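Side-chain contacts in endoglucanase (Fervidobacterium pennivorans DSM 9078, PDB 6KDD), which probably hydrolyses beta-glucosidic bonds, such as those of cellulose, as a TIM-barrel enzyme of glycosyl hydrolase family 5: residues N117-I122 with F139-E144; K163-S168 with R172-D177; S185-L190 with I198-H203; S271-T276 with A314-G319. One frame throughout, in Å; residues are numbered along the deposited sequence.

From the N terminus, contact 1 closes a loop holding the rest of helix 112-129 and the start of strand 137-140. Contact 2 closes the short turn from helix 151-168 into strand 174-177, and contact 3 folds the 3-10 segment and loop of 185-190 back on strand 198-204. Contact 4 spans the longest interval, joining helix 269-285 to the C-terminal helix 313-318 across the last barrel strand. All four follow in series; none nests in or crosses another. Contacts 1 to 3 lie on three consecutive strands of the parallel barrel and touch through backbone pairs such as F139 with I175 and I176 with I199. Contact 4 stands apart, about 24 Å from contact 3 between centres.

Contact 1. Residues N117-I122 with F139-E144; sequences NVLVEI and FEIYNE
L119 reaches from helix 112-129 of the TIM barrel to I141 and Y142, which follow E140 of strand 137-140. The helix connects the third barrel strand to the fourth, and this buried contact packs its inner face against the residues that come after E140. What passes between the segments is apolar; the polar bonds run to residues around them.

The apolar part is carried by L119. Its CG stands anti to the backbone N (chi1 -174°), which extends the branched end away from the helix and over the chain at I141 and Y142. CD2 touches I141 CG2 at 3.9 Å, the two side chains crossing at about a right angle, and L119 CD2 meets Y142 CB at 4.2 Å. L119 CD1 lies oblique to the Y142 ring. I141 offers only its short branch to the helix; its side chain also packs on W154 and V161 of helix 151-168, so it fills the layer between helices and barrel wall.

Among the polar bonds, Y142 OH is hydrogen-bonded to F105 N, which fixes the far end of the ring whose root L119 covers. Beyond Y142 comes the Asn-Glu pair characteristic of family 5 after the fourth strand, where E144 OE2 is hydrogen-bonded to H203 ND1; the contact thus packs the outer side of a chain that goes on to line the probable active site. I141 O accepts a hydrogen bond from W123 NE1, one helical turn on from L119, and L119 CD1 lies 3.9 Å from I141 O.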
# COMPACT_ATOMS: atom_id res chain seq x y z
N ASN A 117 2.77 -6.89 20.29
CA ASN A 117 4.06 -6.42 20.77
C ASN A 117 5.17 -6.92 19.85
O ASN A 117 6.29 -6.39 19.85
CB ASN A 117 4.27 -6.64 22.27
CG ASN A 117 4.18 -8.08 22.73
OD1 ASN A 117 4.74 -8.98 22.11
ND2 ASN A 117 3.50 -8.31 23.85
N VAL A 118 4.87 -7.94 19.05
CA VAL A 118 5.81 -8.38 18.02
C VAL A 118 5.89 -7.33 16.92
O VAL A 118 6.99 -6.99 16.48
CB VAL A 118 5.45 -9.76 17.45
CG1 VAL A 118 6.35 -10.16 16.29
CG2 VAL A 118 5.42 -10.84 18.51
N LEU A 119 4.72 -6.85 16.45
CA LEU A 119 4.68 -5.72 15.51
C LEU A 119 5.49 -4.55 16.09
O LEU A 119 6.20 -3.88 15.35
CB LEU A 119 3.25 -5.27 15.17
CG LEU A 119 3.14 -4.19 14.07
CD1 LEU A 119 3.67 -4.71 12.73
CD2 LEU A 119 1.73 -3.62 13.93
N VAL A 120 5.35 -4.29 17.39
CA VAL A 120 6.04 -3.16 18.00
C VAL A 120 7.55 -3.34 17.84
O VAL A 120 8.23 -2.38 17.46
CB VAL A 120 5.61 -2.92 19.48
CG1 VAL A 120 6.61 -2.01 20.20
CG2 VAL A 120 4.24 -2.26 19.56
N GLU A 121 8.04 -4.57 18.07
CA GLU A 121 9.46 -4.87 18.06
C GLU A 121 10.01 -4.93 16.64
O GLU A 121 11.17 -4.56 16.41
CB GLU A 121 9.74 -6.18 18.79
CG GLU A 121 9.66 -6.05 20.32
CD GLU A 121 10.39 -4.86 20.93
OE1 GLU A 121 11.58 -4.64 20.59
OE2 GLU A 121 9.77 -4.11 21.70
N ILE A 122 9.19 -5.42 15.70
CA ILE A 122 9.59 -5.40 14.30
C ILE A 122 9.88 -3.97 13.92
O ILE A 122 10.96 -3.67 13.39
CB ILE A 122 8.51 -6.07 13.40
CG1 ILE A 122 8.58 -7.59 13.58
CG2 ILE A 122 8.75 -5.71 11.93
CD1 ILE A 122 7.42 -8.39 12.95
N PHE A 139 7.59 5.09 6.27
CA PHE A 139 7.24 3.83 6.93
C PHE A 139 5.71 3.68 6.96
O PHE A 139 4.99 4.67 7.00
CB PHE A 139 7.70 3.80 8.39
CG PHE A 139 9.18 3.84 8.62
CD1 PHE A 139 10.09 3.51 7.61
CD2 PHE A 139 9.67 4.24 9.85
CE1 PHE A 139 11.47 3.56 7.82
CE2 PHE A 139 11.05 4.29 10.06
CZ PHE A 139 11.94 3.95 9.05
N GLU A 140 5.22 2.42 6.87
CA GLU A 140 3.78 2.21 6.93
C GLU A 140 3.56 1.08 7.92
O GLU A 140 4.02 -0.04 7.73
CB GLU A 140 3.21 1.93 5.52
CG GLU A 140 1.74 1.49 5.57
CD GLU A 140 1.21 1.07 4.21
OE1 GLU A 140 2.03 0.90 3.27
OE2 GLU A 140 -0.04 0.92 4.07
N ILE A 141 2.91 1.39 9.05
CA ILE A 141 2.96 0.43 10.16
C ILE A 141 2.41 -0.94 9.77
O ILE A 141 3.03 -1.97 10.03
CB ILE A 141 2.20 1.02 11.38
CG1 ILE A 141 2.99 2.22 11.91
CG2 ILE A 141 2.01 -0.07 12.44
CD1 ILE A 141 2.38 2.92 13.10
N TYR A 142 1.18 -0.98 9.24
CA TYR A 142 0.65 -2.29 8.91
C TYR A 142 -0.37 -2.18 7.77
O TYR A 142 -1.17 -1.27 7.78
CB TYR A 142 -0.01 -2.93 10.15
CG TYR A 142 -0.36 -4.35 9.85
CD1 TYR A 142 0.65 -5.25 9.56
CD2 TYR A 142 -1.67 -4.76 9.70
CE1 TYR A 142 0.37 -6.55 9.18
CE2 TYR A 142 -1.98 -6.08 9.40
CZ TYR A 142 -0.96 -6.95 9.10
OH TYR A 142 -1.20 -8.24 8.78
N ASN A 143 -0.29 -3.10 6.81
CA ASN A 143 -1.18 -3.21 5.65
C ASN A 143 -2.53 -3.79 6.10
O ASN A 143 -2.56 -4.85 6.68
CB ASN A 143 -0.57 -4.15 4.60
CG ASN A 143 -1.48 -4.36 3.40
OD1 ASN A 143 -2.02 -5.46 3.21
ND2 ASN A 143 -1.69 -3.33 2.62
N GLU A 144 -3.62 -3.06 5.84
CA GLU A 144 -4.98 -3.62 5.88
C GLU A 144 -5.24 -4.36 7.19
O GLU A 144 -5.43 -5.57 7.21
CB GLU A 144 -5.17 -4.59 4.70
CG GLU A 144 -5.27 -3.83 3.40
CD GLU A 144 -5.58 -4.75 2.22
OE1 GLU A 144 -5.82 -5.93 2.44
OE2 GLU A 144 -5.63 -4.24 1.12

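Contact 2. Residues K163-S168 with R172-D177; sequences KVIRES and RIVIID
R166 slides its guanidinium past the side chain of V174, the two running in opposite directions, with V174 CG2 3.9 Å from R166 NH1 and oblique to the flat group. The contact belongs to a beta-alpha-beta unit of the TIM barrel, in which helix 151-168 follows strand 137-140 and hands the chain back to strand 174-177.

With CG beside its own backbone N and the chain bent at the next bond (chi2 -76°), R166 turns from the helix flank toward the start of the returning segment. There its end nitrogens close on a single acceptor. NH1 donates to R172 O at 2.7 Å, in the carbonyl plane and on a lone pair. NH2 donates to R172 O at 3.0 Å, tilted from that plane and along a more bent N-H path, 134° against 152° for NH1. The oxygen lies almost in the guanidinium plane, so the fork fixes the rotation of the group. R166 NE forms a salt bridge with D195, and NH1 is also hydrogen-bonded to N169 O in the turn itself.

Nearer the barrel the contact is apolar: I165 and V174 meet tip to tip, CG2 to CG2 at 4.1 Å. I165 also packs on F139 and W123.

A leucine in place of R166 removes the guanidinium and would probably leave R172 O without these two donors to hold it, and D195 without this salt bridge. The chemistry implies a cationic donor gripping a neutral carbonyl just ahead of the strand, which probably ties the turn to the helix, while an aliphatic pair packs beside it.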
# COMPACT_ATOMS: atom_id res chain seq x y z
N LYS A 163 4.84 5.44 18.62
CA LYS A 163 5.66 5.92 19.72
C LYS A 163 7.08 5.41 19.54
O LYS A 163 8.02 6.22 19.56
CB LYS A 163 5.08 5.50 21.08
CG LYS A 163 5.80 6.10 22.29
CD LYS A 163 5.77 7.63 22.34
CE LYS A 163 6.20 8.19 23.69
NZ LYS A 163 7.61 7.86 24.02
N VAL A 164 7.23 4.09 19.35
CA VAL A 164 8.58 3.54 19.23
C VAL A 164 9.29 3.97 17.95
O VAL A 164 10.50 4.21 17.99
CB VAL A 164 8.74 2.06 19.60
CG1 VAL A 164 7.77 1.63 20.69
CG2 VAL A 164 8.73 1.10 18.42
N ILE A 165 8.58 4.10 16.82
CA ILE A 165 9.25 4.57 15.60
C ILE A 165 9.80 5.96 15.87
O ILE A 165 10.93 6.30 15.47
CB ILE A 165 8.26 4.57 14.42
CG1 ILE A 165 7.86 3.14 14.04
CG2 ILE A 165 8.79 5.36 13.23
CD1 ILE A 165 6.68 3.07 13.06
N ARG A 166 9.01 6.76 16.60
CA ARG A 166 9.32 8.16 16.82
C ARG A 166 10.55 8.33 17.72
O ARG A 166 11.17 9.40 17.71
CB ARG A 166 8.12 8.91 17.41
CG ARG A 166 7.00 9.17 16.42
CD ARG A 166 7.37 10.30 15.51
NE ARG A 166 6.39 10.60 14.47
CZ ARG A 166 6.61 10.42 13.17
NH1 ARG A 166 7.77 9.92 12.75
NH2 ARG A 166 5.67 10.75 12.30
N GLU A 167 10.90 7.30 18.48
CA GLU A 167 12.03 7.39 19.39
C GLU A 167 13.31 7.54 18.58
O GLU A 167 14.21 8.27 18.97
CB GLU A 167 12.17 6.12 20.24
CG GLU A 167 11.09 5.99 21.30
CD GLU A 167 11.13 4.72 22.15
OE1 GLU A 167 10.40 4.67 23.14
OE2 GLU A 167 11.91 3.80 21.83
N SER A 168 13.40 6.80 17.46
CA SER A 168 14.59 6.81 16.62
C SER A 168 14.36 7.61 15.35
O SER A 168 15.32 8.06 14.73
CB SER A 168 15.07 5.42 16.29
OG SER A 168 14.05 4.73 15.56
N ARG A 172 9.98 11.29 10.57
CA ARG A 172 9.76 10.59 9.30
C ARG A 172 8.26 10.35 9.12
O ARG A 172 7.57 10.07 10.09
CB ARG A 172 10.52 9.27 9.32
CG ARG A 172 10.49 8.53 7.99
CD ARG A 172 11.23 7.21 8.04
NE ARG A 172 12.63 7.43 8.40
CZ ARG A 172 13.57 7.94 7.61
NH1 ARG A 172 13.29 8.32 6.37
NH2 ARG A 172 14.79 8.11 8.08
N ILE A 173 7.76 10.57 7.89
CA ILE A 173 6.36 10.28 7.59
C ILE A 173 6.05 8.82 7.92
O ILE A 173 6.83 7.91 7.60
CB ILE A 173 6.07 10.58 6.10
CG1 ILE A 173 6.19 12.08 5.84
CG2 ILE A 173 4.73 10.00 5.66
CD1 ILE A 173 5.15 12.88 6.62
N VAL A 174 4.88 8.61 8.55
CA VAL A 174 4.39 7.28 8.87
C VAL A 174 2.96 7.19 8.33
O VAL A 174 2.17 8.13 8.46
CB VAL A 174 4.49 6.97 10.38
CG1 VAL A 174 3.94 5.59 10.72
CG2 VAL A 174 5.94 7.05 10.83
N ILE A 175 2.69 6.09 7.62
CA ILE A 175 1.39 5.96 6.97
C ILE A 175 0.52 5.10 7.88
O ILE A 175 0.95 4.04 8.32
CB ILE A 175 1.56 5.38 5.54
CG1 ILE A 175 2.23 6.43 4.65
CG2 ILE A 175 0.21 5.01 4.96
CD1 ILE A 175 2.87 5.86 3.43
N ILE A 176 -0.69 5.57 8.19
CA ILE A 176 -1.60 4.81 9.04
C ILE A 176 -2.78 4.38 8.18
O ILE A 176 -3.50 5.23 7.64
CB ILE A 176 -2.14 5.69 10.21
CG1 ILE A 176 -1.00 6.43 10.92
CG2 ILE A 176 -2.97 4.83 11.16
CD1 ILE A 176 0.02 5.47 11.56
N ASP A 177 -2.95 3.06 8.08
CA ASP A 177 -4.00 2.53 7.23
C ASP A 177 -5.32 2.61 8.01
O ASP A 177 -5.33 2.39 9.20
CB ASP A 177 -3.76 1.04 6.95
CG ASP A 177 -2.71 0.75 5.86
OD1 ASP A 177 -1.69 1.50 5.77
OD2 ASP A 177 -2.89 -0.21 5.13

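Contact 3. Residues S185-L190 with I198-H203; sequences SAVRSL and IIVSFH
L190 sets CG across from its amide nitrogen (chi1 -159°), which swings the fork of the leucine toward V200, whose two methyl branches face it. The two side chains come tip to tip. L190 CD2 presses on V200 CG1 at 3.6 Å, the tightest approach of the contact, and has V200 CG2 next, at 4.2 Å, so one methyl of the leucine is set against both branches of the valine.

V187 adds a looser second point. Its chi1 of 109° is away from the staggered positions, yet CG2 still lies between two strand residues, 4.3 Å from V200 CG1 and 4.4 Å from F202 CB. F202 gives only its root to this contact: the CB bond points to V187, while the ring bends away to meet F242 edge-to-face. All four touching residues are buried, and the meeting between the segments is wholly apolar.

The shape of 185-190 is held by its own short bonds. S189 N donates to A186 O at 2.9 Å and L190 N to V187 O at 3.1 Å, the i-to-i+3 spacing of a 3-10 turn that brings V187 and L190 to the same side.

Residues V200 and F202 face outward from the barrel, whereas S201 points away from 185-190, and its OG is hydrogen-bonded to F257 O. Strand 198-204 runs between strands 174-177 and 256-261; helix 232-252 flanks it, W248 touching both V187 and V200, while P179 of helix 179-182 packs on L190.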
# COMPACT_ATOMS: atom_id res chain seq x y z
N SER A 185 -14.64 3.32 3.60
CA SER A 185 -15.64 3.64 4.60
C SER A 185 -15.03 3.70 6.00
O SER A 185 -15.53 4.44 6.83
CB SER A 185 -16.85 2.73 4.51
OG SER A 185 -16.53 1.43 5.00
N ALA A 186 -13.91 2.99 6.22
CA ALA A 186 -13.36 2.72 7.54
C ALA A 186 -12.56 3.91 8.10
O ALA A 186 -12.19 3.93 9.28
CB ALA A 186 -12.56 1.44 7.52
N VAL A 187 -12.35 4.90 7.24
CA VAL A 187 -11.60 6.11 7.52
C VAL A 187 -12.21 6.83 8.73
O VAL A 187 -11.48 7.20 9.66
CB VAL A 187 -11.50 6.91 6.20
CG1 VAL A 187 -12.27 8.21 6.00
CG2 VAL A 187 -10.17 6.76 5.46
N ARG A 188 -13.55 6.88 8.78
CA ARG A 188 -14.28 7.53 9.87
C ARG A 188 -14.09 6.78 11.19
O ARG A 188 -14.23 7.38 12.25
CB ARG A 188 -15.77 7.67 9.54
CG ARG A 188 -16.06 8.58 8.36
CD ARG A 188 -17.02 9.72 8.67
NE ARG A 188 -17.01 10.52 7.46
CZ ARG A 188 -18.06 10.81 6.71
NH1 ARG A 188 -19.27 10.39 7.06
NH2 ARG A 188 -17.90 11.52 5.61
N SER A 189 -13.72 5.50 11.15
CA SER A 189 -13.57 4.79 12.41
C SER A 189 -12.12 4.82 12.95
O SER A 189 -11.77 4.14 13.93
CB SER A 189 -14.19 3.42 12.35
OG SER A 189 -13.23 2.44 12.08
N LEU A 190 -11.29 5.69 12.39
CA LEU A 190 -9.90 5.78 12.81
C LEU A 190 -9.76 6.90 13.84
O LEU A 190 -10.20 8.02 13.60
CB LEU A 190 -9.12 6.09 11.52
CG LEU A 190 -7.63 5.79 11.44
CD1 LEU A 190 -7.29 4.35 11.79
CD2 LEU A 190 -7.14 6.16 10.05
N ILE A 198 2.04 12.22 9.83
CA ILE A 198 1.33 11.01 9.45
C ILE A 198 0.50 11.28 8.20
O ILE A 198 0.10 12.41 7.89
CB ILE A 198 0.50 10.36 10.59
CG1 ILE A 198 -0.56 11.31 11.15
CG2 ILE A 198 1.37 9.73 11.68
CD1 ILE A 198 -1.59 10.63 12.04
N ILE A 199 0.27 10.18 7.46
CA ILE A 199 -0.59 10.17 6.30
C ILE A 199 -1.54 8.99 6.47
O ILE A 199 -1.14 7.91 6.88
CB ILE A 199 0.20 10.16 4.96
CG1 ILE A 199 1.03 11.44 4.79
CG2 ILE A 199 -0.71 9.95 3.75
CD1 ILE A 199 2.05 11.39 3.66
N VAL A 200 -2.82 9.23 6.23
CA VAL A 200 -3.80 8.16 6.42
C VAL A 200 -3.98 7.48 5.06
O VAL A 200 -4.01 8.16 4.02
CB VAL A 200 -5.12 8.73 6.95
CG1 VAL A 200 -6.21 7.68 6.95
CG2 VAL A 200 -4.91 9.25 8.38
N SER A 201 -4.15 6.16 5.06
CA SER A 201 -4.27 5.47 3.78
C SER A 201 -5.57 4.65 3.69
O SER A 201 -5.96 3.99 4.65
CB SER A 201 -3.11 4.49 3.62
OG SER A 201 -3.10 4.00 2.28
N PHE A 202 -6.20 4.63 2.51
CA PHE A 202 -7.25 3.66 2.23
C PHE A 202 -6.90 2.91 0.94
O PHE A 202 -6.15 3.42 0.11
CB PHE A 202 -8.67 4.27 2.13
CG PHE A 202 -9.04 5.06 0.90
CD1 PHE A 202 -8.49 6.32 0.67
CD2 PHE A 202 -9.95 4.56 -0.04
CE1 PHE A 202 -8.78 7.04 -0.48
CE2 PHE A 202 -10.27 5.30 -1.17
CZ PHE A 202 -9.66 6.52 -1.41
N HIS A 203 -7.47 1.70 0.79
CA HIS A 203 -7.34 0.97 -0.46
C HIS A 203 -8.70 0.91 -1.16
O HIS A 203 -9.72 0.81 -0.49
CB HIS A 203 -6.82 -0.43 -0.17
CG HIS A 203 -5.46 -0.46 0.45
ND1 HIS A 203 -4.88 -1.63 0.83
CD2 HIS A 203 -4.62 0.54 0.82
CE1 HIS A 203 -3.70 -1.37 1.38
NE2 HIS A 203 -3.51 -0.04 1.36

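Contact 4. Residues S271-T276 with A314-G319; sequences SRVKWT and ATAVVG
T276 turns its methyl, not its hydroxyl, to the C-terminal helix 313-318. With OG1 beside the backbone N (chi1 -61°), CG2 stands opposite that N and reaches V317 CG2 at 3.6 Å and A316 CB at 4.0 Å. The same rotation lays OG1 back beside the helix, where it donates to R272 O at 2.9 Å from above the carbonyl plane, 43° out of it. R272 O also accepts from T276 N, so two donors of one residue grip it and the hydroxyl is satisfied within its own helix.

V317 holds CG2 beside its backbone N and presents it obliquely to the threonine. A316 is the small residue at the closest point: its CB sits 3.8 Å from V273 O, and V273 CG1 adds a looser touch to A316 CB at 4.3 Å. A serine at the T276 position has no methyl, and a gap would probably open beside V317 CG2 and A316 CB.

The segment axes approach to 8.7 Å and are nearly parallel, 5° apart. T276 and V317 also both touch Y292 of strand 289-292, the layered helix-on-helix and helix-on-strand packing of the outer ring of a TIM barrel.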
# COMPACT_ATOMS: atom_id res chain seq x y z
N SER A 271 -12.80 -2.76 -19.58
CA SER A 271 -13.35 -2.38 -18.29
C SER A 271 -12.23 -1.96 -17.32
O SER A 271 -12.38 -1.01 -16.55
CB SER A 271 -14.13 -3.56 -17.71
OG SER A 271 -15.35 -3.83 -18.43
N ARG A 272 -11.17 -2.78 -17.28
CA ARG A 272 -10.07 -2.49 -16.35
C ARG A 272 -9.54 -1.07 -16.63
O ARG A 272 -9.41 -0.26 -15.73
CB ARG A 272 -8.97 -3.53 -16.52
CG ARG A 272 -9.41 -4.93 -16.08
CD ARG A 272 -8.29 -5.94 -16.17
NE ARG A 272 -7.20 -5.67 -15.22
CZ ARG A 272 -5.93 -5.89 -15.51
NH1 ARG A 272 -5.60 -6.32 -16.72
NH2 ARG A 272 -4.98 -5.67 -14.61
N VAL A 273 -9.23 -0.80 -17.90
CA VAL A 273 -8.74 0.51 -18.31
C VAL A 273 -9.66 1.63 -17.84
O VAL A 273 -9.20 2.56 -17.19
CB VAL A 273 -8.47 0.58 -19.83
CG1 VAL A 273 -8.10 1.99 -20.28
CG2 VAL A 273 -7.38 -0.41 -20.19
N LYS A 274 -10.99 1.53 -18.12
CA LYS A 274 -11.88 2.61 -17.72
C LYS A 274 -11.97 2.76 -16.20
O LYS A 274 -11.94 3.87 -15.70
CB LYS A 274 -13.30 2.41 -18.26
CG LYS A 274 -13.39 2.44 -19.78
CD LYS A 274 -14.80 2.09 -20.22
CE LYS A 274 -14.86 1.48 -21.59
NZ LYS A 274 -16.06 0.61 -21.71
N TRP A 275 -12.10 1.64 -15.47
CA TRP A 275 -12.18 1.72 -14.02
C TRP A 275 -10.92 2.39 -13.47
O TRP A 275 -10.99 3.22 -12.56
CB TRP A 275 -12.34 0.30 -13.43
CG TRP A 275 -12.54 0.26 -11.94
CD1 TRP A 275 -13.72 0.28 -11.24
CD2 TRP A 275 -11.51 0.11 -10.95
NE1 TRP A 275 -13.50 0.22 -9.89
CE2 TRP A 275 -12.14 0.12 -9.68
CE3 TRP A 275 -10.10 0.01 -11.01
CZ2 TRP A 275 -11.43 -0.02 -8.49
CZ3 TRP A 275 -9.40 -0.06 -9.82
CH2 TRP A 275 -10.06 -0.12 -8.59
N THR A 276 -9.77 1.92 -13.93
CA THR A 276 -8.48 2.37 -13.37
C THR A 276 -8.28 3.87 -13.63
O THR A 276 -7.92 4.63 -12.74
CB THR A 276 -7.33 1.54 -13.97
OG1 THR A 276 -7.52 0.17 -13.61
CG2 THR A 276 -5.95 1.94 -13.48
N ALA A 314 -1.37 1.05 -18.48
CA ALA A 314 -0.32 1.80 -17.81
C ALA A 314 -0.63 3.29 -17.87
O ALA A 314 -0.48 3.99 -16.87
CB ALA A 314 1.04 1.47 -18.39
N THR A 315 -1.11 3.78 -19.03
CA THR A 315 -1.46 5.19 -19.18
C THR A 315 -2.62 5.59 -18.29
O THR A 315 -2.65 6.69 -17.75
CB THR A 315 -1.81 5.56 -20.64
OG1 THR A 315 -0.67 5.20 -21.41
CG2 THR A 315 -2.06 7.05 -20.79
N ALA A 316 -3.60 4.68 -18.12
CA ALA A 316 -4.69 4.86 -17.17
C ALA A 316 -4.12 5.15 -15.77
O ALA A 316 -4.67 5.96 -15.01
CB ALA A 316 -5.55 3.59 -17.14
N VAL A 317 -3.00 4.51 -15.44
CA VAL A 317 -2.44 4.70 -14.11
C VAL A 317 -1.67 6.02 -14.02
O VAL A 317 -1.84 6.78 -13.08
CB VAL A 317 -1.53 3.50 -13.77
CG1 VAL A 317 -0.66 3.77 -12.55
CG2 VAL A 317 -2.37 2.25 -13.62
N VAL A 318 -0.76 6.23 -14.98
CA VAL A 318 0.20 7.33 -14.95
C VAL A 318 -0.41 8.66 -15.43
O VAL A 318 -0.04 9.71 -14.94
CB VAL A 318 1.46 6.99 -15.77
CG1 VAL A 318 2.40 8.20 -15.86
CG2 VAL A 318 2.21 5.76 -15.21
N GLY A 319 -1.30 8.62 -16.42
CA GLY A 319 -1.92 9.85 -16.93
C GLY A 319 -0.91 10.66 -17.74
O GLY A 319 -0.02 10.07 -18.35